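Local coordinates for Non-structural protein 5 (Modoc virus, PDB 2WA2) that probably methylates the cap of viral RNA at guanine N7 and ribose 2'-O, using S-adenosylmethionine, which is bound here, as methyl donor, at residues G67-A72 and S95-Y99; T151-G157 and C187-K192. The protein carries 4 engineered substitutions. All blocks are in the same frame, centred on the assembly; numbering follows the deposited sequence.

Contact 1: G67-A72 and S95-Y99; sequences GTAKLA and SWSYY. Engineered in segment 95-99: Ser-95 (natural residue Gly). With SAM (S-adenosylmethionine), chain C.
Leu-71 lies against one face of the Trp-96 indole, while the amino N of SAM sits over the opposite face. The touch on the Leu-71 side is a CH-pi contact: CB stands 3.8 Å from the centroid of the five-membered ring of Trp-96, over its face but somewhat off centre. The ring edge turns to the backbone of helix 66-76. There NE1 of Trp-96 gives a weak, bent hydrogen bond to Gly-67 O (3.0 Å, N-H...O angle 121°), an oxygen that already accepts the helical bond from Leu-71 N. CG of Leu-71 is anti to the backbone N (chi1 -176°), which carries CD2 between two aromatic rings. CD2 of Leu-71 lies 3.7 Å from Trp-96 CG and 3.6 Å from Tyr-99 CD2. The next residue, Ala-72, packs its CB 3.7 Å from Tyr-99 CE1.

At the other end, Thr-68 meets Ser-95, an engineered residue (Gly in the natural sequence). OG1 of Thr-68 is 3.4 Å from CB of Ser-95. A water joins the same OG1 to the backbone O of Ser-95. The first turn of helix 95-101 faces the SAM carboxylate. Ser-95 N and Trp-96 N each send it a weak hydrogen bond. CB of the engineered Ser-95 comes within 3.0 Å of SAM O, a short contact.

Second-shell partners hold the polar ends. Ser-65 bonds Ser-95 OG, and Asp-75 bonds Tyr-99 OH. Segments 67-72 and 95-99 cross at -51°, with axes 8.6 Å apart at closest approach. Leu-71 and Trp-96 both rest on Leu-153 of strand 151-154. The pair thus packs on one side of the Rossmann-like sheet, with Ser-97 reaching strands 106-112 and 133-136 and Tyr-99 touching the loop at Leu-82.

Contact 2: T151-G157 and C187-K192; sequences TVLCDIG and CGFCVK. With SAM (S-adenosylmethionine), chain C.
Lys-192 reaches across Asp-155 and ends at Gly-157, where NZ bonds the carbonyl O at 2.7 Å, in the carbonyl plane. Its CG is anti to the backbone N (chi1 -170°), and the extended chain beyond lets CD pass 3.3 Å from Asp-155 OD1. The bare Gly-157 lets the lysine end lie against the main chain. A water bridges Asp-155 OD1 and Lys-192 NZ.

Behind this, strands 151-154 and 188-193 run parallel. Four backbone hydrogen bonds join them, from Val-152 N to Gly-188 O at one end to Lys-192 N to Cys-154 O at the other. On one face, the CD2 branch of Leu-153 settles against Cys-190 CB at 3.9 Å. On the other, Val-152 CG2 fits beside Cys-187 SG (4.0 Å) and Cys-154 lies against Val-191. This side meets helix 163-183 of the beta-alpha-beta unit, Cys-187 at Leu-181 and Cys-154 and Val-191 at Ile-177.

Asp-155 OD2 accepts a bond from SAM N (2.8 Å), and Ile-156 packs on the adenine. Lys-192 NZ also pairs with Glu-228, as does Lys-70. These four charged residues probably correspond to the Lys-Asp-Lys-Glu motif of flavivirus 2'-O-methyltransferases.

Overall arrangement
Both contacts touch SAM, and their centres lie 12 Å apart. Contact 1 meets its carboxylate and amino group, whereas contact 2 reaches from the amino group to the adenine. Trp-96 is the direct join between them. CZ2 of Trp-96 packs 3.5 Å from Asp-155 CG, and CZ3 of Trp-96 lies 3.8 Å from Cys-190 O, so the six-membered side of the indole lies against both segments of contact 2. The SAM amino N lies over Trp-96 and bonds Asp-155 OD2, so it belongs to both contacts. Glu-228 links segments 67-72 and 187-192 through salt bridges to Lys-70 and Lys-192. His-119, Asp-140 and Val-141 add further hydrogen bonds to the cofactor.

Contact 1: G67-A72 and S95-Y99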
# COMPACT_ATOMS: atom_id res chain seq x y z
N GLY A 67 8.17 4.20 -5.42
CA GLY A 67 6.98 4.68 -4.69
C GLY A 67 6.19 5.63 -5.56
O GLY A 67 4.96 5.52 -5.67
N THR A 68 6.89 6.56 -6.20
CA THR A 68 6.25 7.51 -7.10
C THR A 68 5.55 6.77 -8.24
O THR A 68 4.39 7.05 -8.52
CB THR A 68 7.28 8.50 -7.68
OG1 THR A 68 7.80 9.29 -6.61
CG2 THR A 68 6.65 9.43 -8.72
N ALA A 69 6.26 5.83 -8.87
CA ALA A 69 5.73 5.16 -10.03
C ALA A 69 4.46 4.39 -9.68
O ALA A 69 3.52 4.37 -10.45
CB ALA A 69 6.79 4.21 -10.62
N LYS A 70 4.44 3.76 -8.50
CA LYS A 70 3.29 2.95 -8.09
C LYS A 70 2.09 3.83 -7.83
O LYS A 70 1.01 3.52 -8.32
CB LYS A 70 3.62 2.11 -6.85
CG LYS A 70 4.49 0.88 -7.18
CD LYS A 70 5.18 0.25 -5.94
CE LYS A 70 4.22 -0.16 -4.86
NZ LYS A 70 4.98 -0.70 -3.66
N LEU A 71 2.26 4.93 -7.09
CA LEU A 71 1.10 5.80 -6.79
C LEU A 71 0.62 6.44 -8.08
O LEU A 71 -0.58 6.56 -8.27
CB LEU A 71 1.42 6.88 -5.76
CG LEU A 71 0.25 7.76 -5.32
CD1 LEU A 71 -0.94 6.92 -4.87
CD2 LEU A 71 0.67 8.79 -4.27
N ALA A 72 1.55 6.82 -8.94
CA ALA A 72 1.21 7.44 -10.24
C ALA A 72 0.37 6.49 -11.11
O ALA A 72 -0.61 6.90 -11.74
CB ALA A 72 2.49 7.92 -11.01
N SER A 95 7.96 9.96 -1.09
CA SER A 95 7.67 9.99 -2.54
C SER A 95 6.19 10.15 -2.81
O SER A 95 5.81 10.88 -3.71
CB SER A 95 8.19 8.74 -3.27
OG SER A 95 9.58 8.84 -3.49
N TRP A 96 5.34 9.46 -2.04
CA TRP A 96 3.88 9.61 -2.23
C TRP A 96 3.43 11.04 -1.92
O TRP A 96 2.53 11.56 -2.56
CB TRP A 96 3.11 8.62 -1.35
CG TRP A 96 3.01 7.19 -1.93
CD1 TRP A 96 3.83 6.62 -2.87
CD2 TRP A 96 2.02 6.20 -1.61
NE1 TRP A 96 3.40 5.33 -3.16
CE2 TRP A 96 2.30 5.05 -2.39
CE3 TRP A 96 0.91 6.17 -0.73
CZ2 TRP A 96 1.52 3.90 -2.33
CZ3 TRP A 96 0.12 5.01 -0.68
CH2 TRP A 96 0.43 3.89 -1.47
N SER A 97 4.04 11.66 -0.92
CA SER A 97 3.65 12.99 -0.49
C SER A 97 3.99 14.03 -1.56
O SER A 97 3.19 14.92 -1.84
CB SER A 97 4.34 13.32 0.83
OG SER A 97 3.66 12.66 1.88
N TYR A 98 5.17 13.89 -2.16
CA TYR A 98 5.62 14.76 -3.25
C TYR A 98 4.81 14.50 -4.50
O TYR A 98 4.50 15.43 -5.25
CB TYR A 98 7.11 14.57 -3.51
CG TYR A 98 7.98 15.29 -2.51
CD1 TYR A 98 8.03 16.69 -2.48
CD2 TYR A 98 8.75 14.58 -1.59
CE1 TYR A 98 8.81 17.36 -1.53
CE2 TYR A 98 9.55 15.25 -0.66
CZ TYR A 98 9.56 16.63 -0.63
OH TYR A 98 10.34 17.27 0.30
N TYR A 99 4.43 13.25 -4.72
CA TYR A 99 3.52 12.97 -5.81
C TYR A 99 2.18 13.66 -5.58
O TYR A 99 1.72 14.43 -6.44
CB TYR A 99 3.34 11.47 -6.07
CG TYR A 99 2.43 11.27 -7.26
CD1 TYR A 99 2.91 11.43 -8.56
CD2 TYR A 99 1.08 11.01 -7.08
CE1 TYR A 99 2.04 11.29 -9.66
CE2 TYR A 99 0.21 10.86 -8.17
CZ TYR A 99 0.70 11.01 -9.45
OH TYR A 99 -0.18 10.86 -10.51
N SAM C . 5.20 5.56 0.17
CA SAM C . 6.64 5.56 0.56
C SAM C . 7.47 6.38 -0.44
O SAM C . 6.96 6.69 -1.52
OXT SAM C . 8.64 6.74 -0.22
CB SAM C . 7.18 4.13 0.62
CG SAM C . 6.64 3.32 1.79
SD SAM C . 7.65 3.69 3.24
CE SAM C . 8.96 2.44 2.98
C5' SAM C . 6.77 2.84 4.57
C4' SAM C . 7.18 3.55 5.86
O4' SAM C . 6.25 3.35 6.89
C3' SAM C . 8.51 3.03 6.39
O3' SAM C . 9.47 4.03 6.16
C2' SAM C . 8.31 2.82 7.88
O2' SAM C . 9.33 3.45 8.60
C1' SAM C . 6.96 3.50 8.11
N9 SAM C . 6.21 2.94 9.22
C8 SAM C . 6.06 1.60 9.52
N7 SAM C . 5.29 1.49 10.61
C5 SAM C . 4.97 2.75 11.01
C6 SAM C . 4.20 3.23 12.07
N6 SAM C . 3.64 2.42 12.95
N1 SAM C . 4.02 4.60 12.19
C2 SAM C . 4.60 5.47 11.31
N3 SAM C . 5.36 5.02 10.25
C4 SAM C . 5.53 3.66 10.14
O HOH W 1 7.29 11.74 -5.74

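Contact 2: T151-G157 and C187-K192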
# COMPACT_ATOMS: atom_id res chain seq x y z
N THR A 151 -8.43 12.61 1.56
CA THR A 151 -7.74 11.48 0.93
C THR A 151 -6.83 10.84 1.99
O THR A 151 -6.03 11.52 2.61
CB THR A 151 -6.84 11.91 -0.23
OG1 THR A 151 -7.53 12.82 -1.10
CG2 THR A 151 -6.36 10.71 -1.00
N VAL A 152 -6.98 9.53 2.18
CA VAL A 152 -6.11 8.81 3.13
C VAL A 152 -5.18 7.87 2.37
O VAL A 152 -5.64 6.92 1.73
CB VAL A 152 -6.95 8.05 4.15
CG1 VAL A 152 -6.06 7.17 5.05
CG2 VAL A 152 -7.82 9.02 4.93
N LEU A 153 -3.88 8.14 2.45
CA LEU A 153 -2.86 7.30 1.80
C LEU A 153 -2.10 6.56 2.88
O LEU A 153 -1.79 7.13 3.91
CB LEU A 153 -1.84 8.15 1.00
CG LEU A 153 -2.41 9.03 -0.12
CD1 LEU A 153 -1.27 9.73 -0.86
CD2 LEU A 153 -3.30 8.21 -1.10
N CYS A 154 -1.76 5.30 2.62
CA CYS A 154 -0.93 4.59 3.59
C CYS A 154 -0.14 3.52 2.88
O CYS A 154 -0.72 2.69 2.18
CB CYS A 154 -1.80 3.95 4.66
SG CYS A 154 -0.89 3.09 5.99
N ASP A 155 1.18 3.57 3.02
CA ASP A 155 2.03 2.62 2.30
C ASP A 155 2.91 1.87 3.30
O ASP A 155 4.08 1.61 3.05
CB ASP A 155 2.84 3.38 1.25
CG ASP A 155 3.46 2.48 0.17
OD1 ASP A 155 2.94 1.39 -0.12
OD2 ASP A 155 4.47 2.89 -0.41
N ILE A 156 2.32 1.49 4.43
CA ILE A 156 3.04 0.72 5.46
C ILE A 156 2.98 -0.79 5.16
O ILE A 156 1.93 -1.31 4.80
CB ILE A 156 2.45 1.01 6.86
CG1 ILE A 156 2.69 2.48 7.24
CG2 ILE A 156 3.04 0.10 7.93
CD1 ILE A 156 2.05 2.83 8.53
N GLY A 157 4.11 -1.47 5.33
CA GLY A 157 4.14 -2.93 5.22
C GLY A 157 5.52 -3.27 4.71
O GLY A 157 5.84 -3.02 3.55
N CYS A 187 -14.25 9.73 2.17
CA CYS A 187 -12.93 10.10 1.70
C CYS A 187 -12.41 9.07 0.71
O CYS A 187 -12.85 7.90 0.73
CB CYS A 187 -11.94 10.23 2.88
SG CYS A 187 -11.60 8.69 3.71
N GLY A 188 -11.50 9.51 -0.15
CA GLY A 188 -10.72 8.64 -1.01
C GLY A 188 -9.62 7.96 -0.20
O GLY A 188 -9.24 8.44 0.89
N PHE A 189 -9.12 6.84 -0.71
CA PHE A 189 -8.08 6.12 0.03
C PHE A 189 -7.25 5.20 -0.87
O PHE A 189 -7.69 4.75 -1.95
CB PHE A 189 -8.67 5.36 1.25
CG PHE A 189 -9.81 4.43 0.90
CD1 PHE A 189 -9.55 3.14 0.38
CD2 PHE A 189 -11.14 4.83 1.07
CE1 PHE A 189 -10.63 2.29 0.05
CE2 PHE A 189 -12.20 3.97 0.75
CZ PHE A 189 -11.93 2.71 0.23
N CYS A 190 -6.01 4.95 -0.45
CA CYS A 190 -5.16 4.02 -1.17
C CYS A 190 -4.22 3.51 -0.11
O CYS A 190 -3.41 4.26 0.40
CB CYS A 190 -4.40 4.72 -2.31
SG CYS A 190 -3.21 3.72 -3.13
N VAL A 191 -4.36 2.22 0.19
CA VAL A 191 -3.75 1.59 1.37
C VAL A 191 -3.00 0.32 0.92
O VAL A 191 -3.60 -0.60 0.35
CB VAL A 191 -4.81 1.22 2.43
CG1 VAL A 191 -4.13 0.55 3.61
CG2 VAL A 191 -5.61 2.52 2.90
N LYS A 192 -1.69 0.26 1.21
CA LYS A 192 -0.94 -0.99 1.02
C LYS A 192 -1.48 -2.16 1.86
O LYS A 192 -1.72 -2.02 3.07
CB LYS A 192 0.54 -0.77 1.30
CG LYS A 192 1.42 -1.97 0.88
CD LYS A 192 2.92 -1.68 1.10
CE LYS A 192 3.69 -2.98 1.01
NZ LYS A 192 5.17 -2.72 0.90
N SAM C . 5.20 5.56 0.17
CA SAM C . 6.64 5.56 0.56
C SAM C . 7.47 6.38 -0.44
O SAM C . 6.96 6.69 -1.52
OXT SAM C . 8.64 6.74 -0.22
CB SAM C . 7.18 4.13 0.62
CG SAM C . 6.64 3.32 1.79
SD SAM C . 7.65 3.69 3.24
CE SAM C . 8.96 2.44 2.98
C5' SAM C . 6.77 2.84 4.57
C4' SAM C . 7.18 3.55 5.86
O4' SAM C . 6.25 3.35 6.89
C3' SAM C . 8.51 3.03 6.39
O3' SAM C . 9.47 4.03 6.16
C2' SAM C . 8.31 2.82 7.88
O2' SAM C . 9.33 3.45 8.60
C1' SAM C . 6.96 3.50 8.11
N9 SAM C . 6.21 2.94 9.22
C8 SAM C . 6.06 1.60 9.52
N7 SAM C . 5.29 1.49 10.61
C5 SAM C . 4.97 2.75 11.01
C6 SAM C . 4.20 3.23 12.07
N6 SAM C . 3.64 2.42 12.95
N1 SAM C . 4.02 4.60 12.19
C2 SAM C . 4.60 5.47 11.31
N3 SAM C . 5.36 5.02 10.25
C4 SAM C . 5.53 3.66 10.14
O HOH W 2 5.52 -0.13 -0.62
O HOH W 3 0.00 -3.61 4.76
O HOH W 4 -0.26 0.33 4.42